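Local coordinates for bilirubin-inducible fluorescent protein UnaG (Anguilla japonica, PDB 4I3B) that binds unconjugated bilirubin with high affinity inside its beta-barrel and emits green fluorescence when the bilirubin-bound form is excited, at residues T65-K68 with E74-E77; K96-Q101 with E107-R112; P39-S44 with G117-T122. All coordinates share one frame; numbering follows the deposited sequence. Where two conformers were deposited one is given.

Contact 1 (T65-K68 with E74-E77); sequences TQVK and EFDE. With BLR (3-[5-[(Z)-(4-ethenyl-3-methyl-5-oxidanylidene-pyrrol-2-ylidene)methyl]-2-[[5-[(Z)-(3-ethenyl-4-methyl-5-oxidanylidene-pyrrol-2-ylidene)methyl]-3-(3-hydroxy-3-oxopropyl)-4-methyl-1H-pyrrol-2-yl]methyl]-4-methyl-1H-pyrrol-3-yl]propanoic acid), chain G.
E77, whose carboxylate leans against V67, has its OE1 gripped by three donors: S88 OG, Q101 NE2 and Y99 OH. That grip fixes the rotation of a buried carboxylate and probably stabilises its charge. The place is the gap in the fatty-acid-binding-protein barrel where two successive strands splay apart. Strands 65-68 and 75-77 run antiparallel at 169°, but their axes come no closer than 8.6 Å, so side chains bridge them instead of backbone bonds. The other oxygen, OE2 of E77, rests 4.0 Å from V67 CG1, and the two side chains meet at a slant. CG1 of V67 stands anti to the carbonyl carbon (chi1 -69°), and this branch also touches the CMA methyl of bilirubin at 3.7 Å; V67 is thus shared between pocket and gap. Two residues earlier on the same strand, T65 CG2 lies 3.8 Å from the propionate oxygen O1A of bilirubin. F75 also reaches across: its CE2 meets V67 CB at 4.3 Å, and K68 O sits over one ring face, displaced toward the rim, 4.1 Å from F75 CD2.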
loop_
_atom_site.group_PDB
_atom_site.type_symbol
_atom_site.label_atom_id
_atom_site.label_comp_id
_atom_site.label_asym_id
_atom_site.label_seq_id
_atom_site.Cartn_x
_atom_site.Cartn_y
_atom_site.Cartn_z
ATOM N N THR A 65 -5.037 0.823 -10.175
ATOM C CA THR A 65 -6.029 0.023 -9.486
ATOM C C THR A 65 -6.654 0.831 -8.373
ATOM O O THR A 65 -6.397 2.031 -8.229
ATOM C CB THR A 65 -5.408 -1.294 -8.957
ATOM O OG1 THR A 65 -6.456 -2.179 -8.555
ATOM C CG2 THR A 65 -4.468 -1.061 -7.786
ATOM N N GLN A 66 -7.561 0.195 -7.630
ATOM C CA GLN A 66 -8.156 0.830 -6.469
ATOM C C GLN A 66 -8.466 -0.220 -5.430
ATOM O O GLN A 66 -8.663 -1.411 -5.766
ATOM C CB GLN A 66 -9.425 1.596 -6.828
ATOM C CG GLN A 66 -10.579 0.699 -7.079
ATOM C CD GLN A 66 -11.834 1.471 -7.403
ATOM O OE1 GLN A 66 -11.896 2.703 -7.244
ATOM N NE2 GLN A 66 -12.846 0.758 -7.873
ATOM N N VAL A 67 -8.539 0.217 -4.177
ATOM C CA VAL A 67 -9.151 -0.587 -3.138
ATOM C C VAL A 67 -10.181 0.265 -2.412
ATOM O O VAL A 67 -10.028 1.496 -2.284
ATOM C CB VAL A 67 -8.126 -1.135 -2.124
ATOM C CG1 VAL A 67 -7.214 -2.191 -2.768
ATOM C CG2 VAL A 67 -7.313 -0.032 -1.492
ATOM N N LYS A 68 -11.251 -0.389 -1.959
ATOM C CA LYS A 68 -12.310 0.231 -1.176
ATOM C C LYS A 68 -12.571 -0.666 0.018
ATOM O O LYS A 68 -12.767 -1.868 -0.156
ATOM C CB LYS A 68 -13.611 0.318 -1.991
ATOM C CG LYS A 68 -13.590 1.229 -3.192
ATOM C CD LYS A 68 -15.001 1.402 -3.761
ATOM C CE LYS A 68 -15.078 2.592 -4.707
ATOM N NZ LYS A 68 -16.437 2.773 -5.300
ATOM N N GLU A 74 -13.019 -7.508 6.541
ATOM C CA GLU A 74 -12.216 -8.208 5.557
ATOM C C GLU A 74 -12.803 -8.053 4.154
ATOM O O GLU A 74 -14.026 -8.045 3.953
ATOM C CB GLU A 74 -12.136 -9.682 5.959
ATOM C CG GLU A 74 -11.228 -10.502 5.075
ATOM C CD GLU A 74 -11.138 -11.946 5.558
ATOM O OE1 GLU A 74 -10.259 -12.236 6.401
ATOM O OE2 GLU A 74 -11.942 -12.784 5.109
ATOM N N PHE A 75 -11.919 -7.953 3.166
ATOM C CA PHE A 75 -12.354 -7.829 1.782
ATOM C C PHE A 75 -11.412 -8.569 0.843
ATOM O O PHE A 75 -10.262 -8.846 1.184
ATOM C CB PHE A 75 -12.488 -6.357 1.364
ATOM C CG PHE A 75 -11.206 -5.552 1.434
ATOM C CD1 PHE A 75 -10.726 -5.081 2.664
ATOM C CD2 PHE A 75 -10.476 -5.254 0.275
ATOM C CE1 PHE A 75 -9.566 -4.317 2.731
ATOM C CE2 PHE A 75 -9.304 -4.504 0.348
ATOM C CZ PHE A 75 -8.849 -4.033 1.579
ATOM N N ASP A 76 -11.918 -8.930 -0.340
ATOM C CA ASP A 76 -11.099 -9.583 -1.343
ATOM C C ASP A 76 -10.238 -8.554 -2.071
ATOM O O ASP A 76 -10.732 -7.497 -2.420
ATOM C CB ASP A 76 -11.984 -10.274 -2.402
ATOM C CG ASP A 76 -12.738 -11.480 -1.866
ATOM O OD1 ASP A 76 -12.245 -12.143 -0.956
ATOM O OD2 ASP A 76 -13.829 -11.791 -2.381
ATOM N N GLU A 77 -8.978 -8.891 -2.322
ATOM C CA GLU A 77 -8.106 -8.032 -3.108
ATOM C C GLU A 77 -7.453 -8.852 -4.216
ATOM O O GLU A 77 -7.182 -10.039 -4.059
ATOM C CB GLU A 77 -7.031 -7.412 -2.199
ATOM C CG GLU A 77 -6.212 -6.282 -2.864
ATOM C CD GLU A 77 -5.208 -5.630 -1.916
ATOM O OE1 GLU A 77 -5.276 -5.862 -0.681
ATOM O OE2 GLU A 77 -4.329 -4.882 -2.408
HETATM C CHA BLR G . 0.870 1.098 -4.061
HETATM N NA BLR G . -0.896 1.390 -2.274
HETATM C C1A BLR G . -0.506 0.862 -3.464
HETATM C C2A BLR G . -1.500 0.017 -3.931
HETATM C C3A BLR G . -2.513 0.033 -2.972
HETATM C C4A BLR G . -2.117 0.896 -1.958
HETATM C CMA BLR G . -3.808 -0.721 -3.026
HETATM C CAA BLR G . -1.480 -0.742 -5.221
HETATM C CBA BLR G . -1.161 -2.173 -5.046
HETATM C CGA BLR G . -1.174 -2.944 -6.317
HETATM O O1A BLR G . -0.959 -2.380 -7.429
HETATM O O2A BLR G . -1.453 -4.194 -6.221
HETATM C CHB BLR G . -2.925 1.202 -0.766
HETATM N NB BLR G . -1.806 3.238 0.029
HETATM C C1B BLR G . -2.807 2.246 0.116
HETATM C C2B BLR G . -3.597 2.508 1.251
HETATM C C3B BLR G . -3.207 3.571 1.856
HETATM C C4B BLR G . -1.987 4.194 1.195
HETATM C CMB BLR G . -4.765 1.627 1.651
HETATM O OB BLR G . -1.314 5.142 1.408
HETATM C CAB BLR G . -3.790 4.191 3.072
HETATM C CBB BLR G . -3.310 5.323 3.669
HETATM N NC BLR G . 3.025 -1.834 -7.888
HETATM C C1C BLR G . 3.282 -2.184 -9.363
HETATM C C2C BLR G . 3.503 -3.654 -9.263
HETATM C C3C BLR G . 3.390 -4.079 -8.052
HETATM C C4C BLR G . 3.094 -3.070 -7.152
HETATM C CMC BLR G . 3.766 -4.444 -10.500
HETATM O OC BLR G . 3.319 -1.410 -10.278
HETATM C CAC BLR G . 3.498 -5.479 -7.603
HETATM C CBC BLR G . 4.388 -6.356 -8.128
HETATM C CHD BLR G . 2.899 -3.149 -5.812
HETATM N ND BLR G . 1.933 -0.855 -5.213
HETATM C C1D BLR G . 2.405 -2.083 -4.927
HETATM C C2D BLR G . 2.337 -2.234 -3.459
HETATM C C3D BLR G . 1.831 -1.075 -2.929
HETATM C C4D BLR G . 1.522 -0.152 -4.035
HETATM C CMD BLR G . 2.794 -3.466 -2.751
HETATM C CAD BLR G . 1.575 -0.829 -1.466
HETATM C CBD BLR G . 2.692 0.000 -0.864
HETATM C CGD BLR G . 2.473 1.448 -1.114
HETATM O O1D BLR G . 3.340 2.092 -1.731
HETATM O O2D BLR G . 1.457 2.041 -0.682
#

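Contact 2 (K96-Q101 with E107-R112); sequences KLVYVQ and ETTYVR. With BLR (3-[5-[(Z)-(4-ethenyl-3-methyl-5-oxidanylidene-pyrrol-2-ylidene)methyl]-2-[[5-[(Z)-(3-ethenyl-4-methyl-5-oxidanylidene-pyrrol-2-ylidene)methyl]-3-(3-hydroxy-3-oxopropyl)-4-methyl-1H-pyrrol-2-yl]methyl]-4-methyl-1H-pyrrol-3-yl]propanoic acid), chain G.
L97, Y99 and Q101 pair through their backbones with R112, Y110 and T108, each couple tied by two N-H to O bonds. The shortest of the six is Y110 N to Y99 O at 2.8 Å. V98 with V111 and V100 with T109 are the non-hydrogen-bonded pairs between, and their small branched side chains pack on the outer face, V98 CG1 lying 3.8 Å from T109 CG2.

The polar side-chain bonds lie on the inner face. Y110 OH donates to Q101 OE1 at 2.9 Å, arriving 47° out of the amide plane, with ring and amide nearly perpendicular. A water donates to Y110 OH and accepts from Q101 NE2, closing a small circuit; R83 is a second donor to Q101 OE1. Another water gives its hydrogens to L97 O and Y110 O and takes one from R112 NH1, so backbone carbonyls help to set the guanidinium.

Among the ring contacts, Y99 and Y110 lie side by side with planes at 78°, CD1 to CD1 3.9 Å, and R112 NH1 approaches Y99 CD2 obliquely at 3.7 Å.

Toward bilirubin, R112 reaches in with an extended chain, NH2 donating to the propionate oxygen O2D at 3.0 Å and 165°. One guanidinium face lies nearly parallel to the terminal lactam ring, with C1B over its centre, R112 CZ to C1B 3.5 Å. This is a beta hairpin of a fatty-acid-binding-protein barrel, whose inner face brings an arginine to the ligand's carboxylate.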
loop_
_atom_site.group_PDB
_atom_site.type_symbol
_atom_site.label_atom_id
_atom_site.label_comp_id
_atom_site.label_asym_id
_atom_site.label_seq_id
_atom_site.Cartn_x
_atom_site.Cartn_y
_atom_site.Cartn_z
ATOM N N LYS A 96 -1.686 5.011 13.617
ATOM C CA LYS A 96 -1.221 4.279 12.454
ATOM C C LYS A 96 -2.361 3.506 11.798
ATOM O O LYS A 96 -3.282 3.028 12.477
ATOM C CB LYS A 96 -0.169 3.259 12.874
ATOM C CG LYS A 96 1.039 3.794 13.638
ATOM C CD LYS A 96 1.852 2.609 14.169
ATOM C CE LYS A 96 3.082 3.004 14.968
ATOM N NZ LYS A 96 3.792 1.771 15.474
ATOM N N LEU A 97 -2.269 3.353 10.480
ATOM C CA LEU A 97 -3.216 2.544 9.725
ATOM C C LEU A 97 -2.483 1.290 9.352
ATOM O O LEU A 97 -1.423 1.349 8.701
ATOM C CB LEU A 97 -3.667 3.278 8.479
ATOM C CG LEU A 97 -4.839 2.678 7.742
ATOM C CD1 LEU A 97 -6.139 2.872 8.563
ATOM C CD2 LEU A 97 -4.888 3.322 6.367
ATOM N N VAL A 98 -3.020 0.154 9.773
ATOM C CA VAL A 98 -2.350 -1.129 9.584
ATOM C C VAL A 98 -3.164 -2.044 8.691
ATOM O O VAL A 98 -4.340 -2.298 8.954
ATOM C CB VAL A 98 -2.099 -1.813 10.921
ATOM C CG1 VAL A 98 -1.486 -3.166 10.695
ATOM C CG2 VAL A 98 -1.225 -0.941 11.802
ATOM N N TYR A 99 -2.533 -2.510 7.624
ATOM C CA TYR A 99 -3.178 -3.239 6.534
ATOM C C TYR A 99 -2.542 -4.621 6.468
ATOM O O TYR A 99 -1.307 -4.736 6.350
ATOM C CB TYR A 99 -2.907 -2.441 5.251
ATOM C CG TYR A 99 -3.671 -2.791 3.992
ATOM C CD1 TYR A 99 -3.617 -4.049 3.389
ATOM C CD2 TYR A 99 -4.428 -1.811 3.371
ATOM C CE1 TYR A 99 -4.306 -4.305 2.149
ATOM C CE2 TYR A 99 -5.093 -2.057 2.190
ATOM C CZ TYR A 99 -5.034 -3.280 1.581
ATOM O OH TYR A 99 -5.704 -3.462 0.393
ATOM N N VAL A 100 -3.363 -5.661 6.612
ATOM C CA VAL A 100 -2.843 -7.036 6.609
ATOM C C VAL A 100 -3.491 -7.813 5.482
ATOM O O VAL A 100 -4.715 -7.780 5.312
ATOM C CB VAL A 100 -3.088 -7.758 7.954
ATOM C CG1 VAL A 100 -2.624 -9.245 7.887
ATOM C CG2 VAL A 100 -2.400 -7.001 9.076
ATOM N N GLN A 101 -2.652 -8.497 4.696
ATOM C CA GLN A 101 -3.095 -9.414 3.656
ATOM C C GLN A 101 -2.756 -10.847 4.038
ATOM O O GLN A 101 -1.629 -11.112 4.495
ATOM C CB GLN A 101 -2.397 -9.080 2.338
ATOM C CG GLN A 101 -2.806 -7.745 1.732
ATOM C CD GLN A 101 -1.933 -7.359 0.567
ATOM O OE1 GLN A 101 -0.770 -7.758 0.506
ATOM N NE2 GLN A 101 -2.472 -6.578 -0.352
ATOM N N GLU A 107 1.031 -14.302 5.592
ATOM C CA GLU A 107 0.540 -12.961 5.902
ATOM C C GLU A 107 1.634 -11.954 5.594
ATOM O O GLU A 107 2.814 -12.287 5.648
ATOM C CB GLU A 107 0.055 -12.845 7.364
ATOM C CG GLU A 107 -1.004 -13.887 7.719
ATOM C CD GLU A 107 -1.822 -13.590 8.989
ATOM O OE1 GLU A 107 -1.960 -12.410 9.403
ATOM O OE2 GLU A 107 -2.349 -14.564 9.576
ATOM N N THR A 108 1.214 -10.747 5.235
ATOM C CA THR A 108 2.123 -9.626 5.074
ATOM C C THR A 108 1.422 -8.372 5.613
ATOM O O THR A 108 0.196 -8.284 5.594
ATOM C CB THR A 108 2.585 -9.458 3.594
ATOM O OG1 THR A 108 3.607 -8.468 3.555
ATOM C CG2 THR A 108 1.460 -9.084 2.648
ATOM N N THR A 109 2.201 -7.409 6.103
ATOM C CA THR A 109 1.654 -6.242 6.764
ATOM C C THR A 109 2.236 -4.940 6.203
ATOM O O THR A 109 3.432 -4.863 5.889
ATOM C CB THR A 109 1.926 -6.362 8.282
ATOM O OG1 THR A 109 1.427 -7.625 8.742
ATOM C CG2 THR A 109 1.267 -5.229 9.076
ATOM N N TYR A 110 1.388 -3.934 6.111
ATOM C CA TYR A 110 1.786 -2.572 5.756
ATOM C C TYR A 110 1.357 -1.660 6.881
ATOM O O TYR A 110 0.187 -1.640 7.237
ATOM C CB TYR A 110 1.093 -2.113 4.479
ATOM C CG TYR A 110 1.118 -3.072 3.348
ATOM C CD1 TYR A 110 0.308 -4.212 3.356
ATOM C CD2 TYR A 110 1.950 -2.862 2.243
ATOM C CE1 TYR A 110 0.332 -5.103 2.308
ATOM C CE2 TYR A 110 1.966 -3.748 1.196
ATOM C CZ TYR A 110 1.153 -4.857 1.209
ATOM O OH TYR A 110 1.190 -5.721 0.141
ATOM N N VAL A 111 2.290 -0.886 7.434
ATOM C CA VAL A 111 1.989 0.077 8.501
ATOM C C VAL A 111 2.202 1.455 7.893
ATOM O O VAL A 111 3.287 1.754 7.374
ATOM C CB VAL A 111 2.879 -0.116 9.741
ATOM C CG1 VAL A 111 2.591 0.931 10.785
ATOM C CG2 VAL A 111 2.735 -1.539 10.328
ATOM N N ARG A 112 1.180 2.297 7.983
ATOM C CA ARG A 112 1.171 3.621 7.392
ATOM C C ARG A 112 0.967 4.685 8.466
ATOM O O ARG A 112 0.089 4.589 9.313
ATOM C CB ARG A 112 0.102 3.699 6.295
ATOM C CG ARG A 112 0.494 2.859 5.084
ATOM C CD ARG A 112 -0.561 2.874 4.025
ATOM N NE ARG A 112 -0.139 2.173 2.822
ATOM C CZ ARG A 112 -0.545 0.964 2.434
ATOM N NH1 ARG A 112 -1.383 0.221 3.160
ATOM N NH2 ARG A 112 -0.082 0.481 1.296
HETATM C CHA BLR G . 0.870 1.098 -4.061
HETATM N NA BLR G . -0.896 1.390 -2.274
HETATM C C1A BLR G . -0.506 0.862 -3.464
HETATM C C2A BLR G . -1.500 0.017 -3.931
HETATM C C3A BLR G . -2.513 0.033 -2.972
HETATM C C4A BLR G . -2.117 0.896 -1.958
HETATM C CMA BLR G . -3.808 -0.721 -3.026
HETATM C CAA BLR G . -1.480 -0.742 -5.221
HETATM C CBA BLR G . -1.161 -2.173 -5.046
HETATM C CGA BLR G . -1.174 -2.944 -6.317
HETATM O O1A BLR G . -0.959 -2.380 -7.429
HETATM O O2A BLR G . -1.453 -4.194 -6.221
HETATM C CHB BLR G . -2.925 1.202 -0.766
HETATM N NB BLR G . -1.806 3.238 0.029
HETATM C C1B BLR G . -2.807 2.246 0.116
HETATM C C2B BLR G . -3.597 2.508 1.251
HETATM C C3B BLR G . -3.207 3.571 1.856
HETATM C C4B BLR G . -1.987 4.194 1.195
HETATM C CMB BLR G . -4.765 1.627 1.651
HETATM O OB BLR G . -1.314 5.142 1.408
HETATM C CAB BLR G . -3.790 4.191 3.072
HETATM C CBB BLR G . -3.310 5.323 3.669
HETATM N NC BLR G . 3.025 -1.834 -7.888
HETATM C C1C BLR G . 3.282 -2.184 -9.363
HETATM C C2C BLR G . 3.503 -3.654 -9.263
HETATM C C3C BLR G . 3.390 -4.079 -8.052
HETATM C C4C BLR G . 3.094 -3.070 -7.152
HETATM C CMC BLR G . 3.766 -4.444 -10.500
HETATM O OC BLR G . 3.319 -1.410 -10.278
HETATM C CAC BLR G . 3.498 -5.479 -7.603
HETATM C CBC BLR G . 4.388 -6.356 -8.128
HETATM C CHD BLR G . 2.899 -3.149 -5.812
HETATM N ND BLR G . 1.933 -0.855 -5.213
HETATM C C1D BLR G . 2.405 -2.083 -4.927
HETATM C C2D BLR G . 2.337 -2.234 -3.459
HETATM C C3D BLR G . 1.831 -1.075 -2.929
HETATM C C4D BLR G . 1.522 -0.152 -4.035
HETATM C CMD BLR G . 2.794 -3.466 -2.751
HETATM C CAD BLR G . 1.575 -0.829 -1.466
HETATM C CBD BLR G . 2.692 0.000 -0.864
HETATM C CGD BLR G . 2.473 1.448 -1.114
HETATM O O1D BLR G . 3.340 2.092 -1.731
HETATM O O2D BLR G . 1.457 2.041 -0.682
HETATM O O HOH W 1 -1.485 0.427 6.059
HETATM O O HOH W 2 -0.434 -5.359 -2.151
#

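Contact 3 (P39-S44 with G117-T122); sequences PTLYIS and GKLVVT. With BLR (3-[5-[(Z)-(4-ethenyl-3-methyl-5-oxidanylidene-pyrrol-2-ylidene)methyl]-2-[[5-[(Z)-(3-ethenyl-4-methyl-5-oxidanylidene-pyrrol-2-ylidene)methyl]-3-(3-hydroxy-3-oxopropyl)-4-methyl-1H-pyrrol-2-yl]methyl]-4-methyl-1H-pyrrol-3-yl]propanoic acid), chain G.
L41, I43 and L119 converge on one flat group, the terminal lactam ring of bilirubin that carries the carbonyl oxygen OB. CD1 of L41 and CD1 of I43 stand on one side of the ring plane, opposite R112, both out beyond the rim near OB and not over its centre. L119 CD1 faces the carbonyl nearly end-on, 3.4 Å from OB, and L41 CD1 comes to OB from the flank at 3.3 Å. I43 CD1 touches the vinyl carbon CBB of the same ring at 3.7 Å and stays close to OB too. Methyl groups therefore gather round this oxygen from three directions.

Across the pocket the methyls barely meet: I43 CD1 to L119 CD1 is 4.1 Å and L41 CD1 to L119 CD1 is 4.4 Å. L119 was modelled in two conformers, so its distances describe one of them. Behind the side chains lies the ten-stranded barrel of the fatty-acid-binding-protein family. Strands 40-46 and 118-125 are not neighbours in its sheet; strands 7-15 and 128-135 come between, and the CA atoms of L41 and L119 are 10.5 Å apart.

I43 has CG1 anti to the carbonyl carbon and then runs on extended (chi2 -173°), which carries CD1 deep into the interior. Y134 flanks L41, and W9 lies against L119. Next inward-facing residue on the second strand, V121 puts CG1 4.1 Å from the propionate carbon CGD.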
loop_
_atom_site.group_PDB
_atom_site.type_symbol
_atom_site.label_atom_id
_atom_site.label_comp_id
_atom_site.label_asym_id
_atom_site.label_seq_id
_atom_site.Cartn_x
_atom_site.Cartn_y
_atom_site.Cartn_z
ATOM N N PRO A 39 4.575 5.836 -7.941
ATOM C CA PRO A 39 3.117 5.891 -7.804
ATOM C C PRO A 39 2.549 7.222 -7.309
ATOM O O PRO A 39 3.214 8.001 -6.633
ATOM C CB PRO A 39 2.846 4.796 -6.779
ATOM C CG PRO A 39 4.136 4.706 -5.968
ATOM C CD PRO A 39 5.171 4.835 -7.044
ATOM N N THR A 40 1.287 7.454 -7.671
ATOM C CA THR A 40 0.464 8.533 -7.147
ATOM C C THR A 40 -0.738 7.862 -6.492
ATOM O O THR A 40 -1.295 6.891 -7.054
ATOM C CB THR A 40 -0.020 9.457 -8.269
ATOM O OG1 THR A 40 1.111 9.914 -9.009
ATOM C CG2 THR A 40 -0.749 10.650 -7.710
ATOM N N LEU A 41 -1.148 8.372 -5.334
ATOM C CA LEU A 41 -2.323 7.891 -4.614
ATOM C C LEU A 41 -3.347 8.991 -4.497
ATOM O O LEU A 41 -2.984 10.152 -4.267
ATOM C CB LEU A 41 -1.948 7.496 -3.196
ATOM C CG LEU A 41 -0.691 6.677 -2.986
ATOM C CD1 LEU A 41 -0.407 6.500 -1.515
ATOM C CD2 LEU A 41 -0.752 5.351 -3.692
ATOM N N TYR A 42 -4.625 8.614 -4.566
ATOM C CA TYR A 42 -5.737 9.529 -4.335
ATOM C C TYR A 42 -6.584 8.847 -3.296
ATOM O O TYR A 42 -7.233 7.830 -3.584
ATOM C CB TYR A 42 -6.552 9.752 -5.612
ATOM C CG TYR A 42 -5.724 10.186 -6.790
ATOM C CD1 TYR A 42 -5.527 11.534 -7.060
ATOM C CD2 TYR A 42 -5.112 9.251 -7.621
ATOM C CE1 TYR A 42 -4.770 11.954 -8.149
ATOM C CE2 TYR A 42 -4.325 9.654 -8.687
ATOM C CZ TYR A 42 -4.158 11.001 -8.956
ATOM O OH TYR A 42 -3.380 11.373 -10.027
ATOM N N ILE A 43 -6.553 9.396 -2.092
ATOM C CA ILE A 43 -7.221 8.798 -0.955
ATOM C C ILE A 43 -8.474 9.580 -0.599
ATOM O O ILE A 43 -8.442 10.798 -0.481
ATOM C CB ILE A 43 -6.257 8.772 0.229
ATOM C CG1 ILE A 43 -5.030 7.975 -0.173
ATOM C CG2 ILE A 43 -6.924 8.158 1.467
ATOM C CD1 ILE A 43 -4.033 7.708 0.958
ATOM N N SER A 44 -9.589 8.894 -0.417
ATOM C CA SER A 44 -10.809 9.565 -0.013
ATOM C C SER A 44 -11.439 8.741 1.125
ATOM O O SER A 44 -11.064 7.589 1.356
ATOM C CB SER A 44 -11.737 9.746 -1.232
ATOM O OG SER A 44 -12.017 8.487 -1.827
ATOM N N GLY A 117 4.690 15.421 7.690
ATOM C CA GLY A 117 3.900 15.714 6.518
ATOM C C GLY A 117 3.996 14.688 5.410
ATOM O O GLY A 117 3.318 14.825 4.381
ATOM N N LYS A 118 4.821 13.661 5.593
ATOM C CA LYS A 118 4.950 12.619 4.581
ATOM C C LYS A 118 4.279 11.325 5.010
ATOM O O LYS A 118 4.310 10.952 6.170
ATOM C CB LYS A 118 6.415 12.319 4.286
ATOM C CG LYS A 118 7.173 13.481 3.660
ATOM C CD LYS A 118 8.344 12.984 2.814
ATOM C CE LYS A 118 9.242 14.128 2.334
ATOM N NZ LYS A 118 9.667 14.024 0.888
ATOM N N LEU A 119 3.689 10.636 4.051
ATOM C CA LEU A 119 3.042 9.356 4.301
ATOM C C LEU A 119 4.108 8.275 4.175
ATOM O O LEU A 119 4.703 8.073 3.114
ATOM C CB LEU A 119 1.894 9.131 3.317
ATOM C CG LEU A 119 0.853 8.051 3.645
ATOM C CD1 LEU A 119 -0.264 8.088 2.621
ATOM C CD2 LEU A 119 1.433 6.642 3.718
ATOM N N VAL A 120 4.371 7.583 5.278
ATOM C CA VAL A 120 5.429 6.592 5.339
ATOM C C VAL A 120 4.804 5.218 5.508
ATOM O O VAL A 120 4.008 5.012 6.423
ATOM C CB VAL A 120 6.406 6.906 6.494
ATOM C CG1 VAL A 120 7.505 5.866 6.525
ATOM C CG2 VAL A 120 6.989 8.325 6.357
ATOM N N VAL A 121 5.158 4.288 4.621
ATOM C CA VAL A 121 4.678 2.902 4.686
ATOM C C VAL A 121 5.864 1.976 4.957
ATOM O O VAL A 121 6.856 2.013 4.228
ATOM C CB VAL A 121 3.873 2.504 3.422
ATOM C CG1 VAL A 121 4.633 2.663 2.117
ATOM C CG2 VAL A 121 3.356 1.090 3.555
ATOM N N THR A 122 5.713 1.115 5.962
ATOM C CA THR A 122 6.668 0.073 6.252
ATOM C C THR A 122 6.009 -1.262 5.916
ATOM O O THR A 122 4.896 -1.551 6.396
ATOM C CB THR A 122 7.081 0.095 7.736
ATOM O OG1 THR A 122 7.633 1.363 8.074
ATOM C CG2 THR A 122 8.119 -0.951 8.036
HETATM C CHA BLR G . 0.870 1.098 -4.061
HETATM N NA BLR G . -0.896 1.390 -2.274
HETATM C C1A BLR G . -0.506 0.862 -3.464
HETATM C C2A BLR G . -1.500 0.017 -3.931
HETATM C C3A BLR G . -2.513 0.033 -2.972
HETATM C C4A BLR G . -2.117 0.896 -1.958
HETATM C CMA BLR G . -3.808 -0.721 -3.026
HETATM C CAA BLR G . -1.480 -0.742 -5.221
HETATM C CBA BLR G . -1.161 -2.173 -5.046
HETATM C CGA BLR G . -1.174 -2.944 -6.317
HETATM O O1A BLR G . -0.959 -2.380 -7.429
HETATM O O2A BLR G . -1.453 -4.194 -6.221
HETATM C CHB BLR G . -2.925 1.202 -0.766
HETATM N NB BLR G . -1.806 3.238 0.029
HETATM C C1B BLR G . -2.807 2.246 0.116
HETATM C C2B BLR G . -3.597 2.508 1.251
HETATM C C3B BLR G . -3.207 3.571 1.856
HETATM C C4B BLR G . -1.987 4.194 1.195
HETATM C CMB BLR G . -4.765 1.627 1.651
HETATM O OB BLR G . -1.314 5.142 1.408
HETATM C CAB BLR G . -3.790 4.191 3.072
HETATM C CBB BLR G . -3.310 5.323 3.669
HETATM N NC BLR G . 3.025 -1.834 -7.888
HETATM C C1C BLR G . 3.282 -2.184 -9.363
HETATM C C2C BLR G . 3.503 -3.654 -9.263
HETATM C C3C BLR G . 3.390 -4.079 -8.052
HETATM C C4C BLR G . 3.094 -3.070 -7.152
HETATM C CMC BLR G . 3.766 -4.444 -10.500
HETATM O OC BLR G . 3.319 -1.410 -10.278
HETATM C CAC BLR G . 3.498 -5.479 -7.603
HETATM C CBC BLR G . 4.388 -6.356 -8.128
HETATM C CHD BLR G . 2.899 -3.149 -5.812
HETATM N ND BLR G . 1.933 -0.855 -5.213
HETATM C C1D BLR G . 2.405 -2.083 -4.927
HETATM C C2D BLR G . 2.337 -2.234 -3.459
HETATM C C3D BLR G . 1.831 -1.075 -2.929
HETATM C C4D BLR G . 1.522 -0.152 -4.035
HETATM C CMD BLR G . 2.794 -3.466 -2.751
HETATM C CAD BLR G . 1.575 -0.829 -1.466
HETATM C CBD BLR G . 2.692 0.000 -0.864
HETATM C CGD BLR G . 2.473 1.448 -1.114
HETATM O O1D BLR G . 3.340 2.092 -1.731
HETATM O O2D BLR G . 1.457 2.041 -0.682
#

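Contact 3 is wholly buried, and its side chains meet only through apolar groups, whereas contacts 1 and 2 each have a buried inner side and an exposed or partly exposed outer one. Contact 2 joins adjacent strands through regular backbone bonds; contact 1 spans a gap at the ends of the sheet, and contact 3 spans the barrel interior. Contacts 1 and 2 touch directly where F75 CZ and V67 CG1 pack against Y99 OH. Contacts 2 and 3 meet along neighbouring strands, 106-115 and 118-125: V111 O bonds to T122 N, and R112 CG packs on V121 CG2. Contacts 1 and 3 stay about 7 Å apart at their nearest atoms, linked through bilirubin.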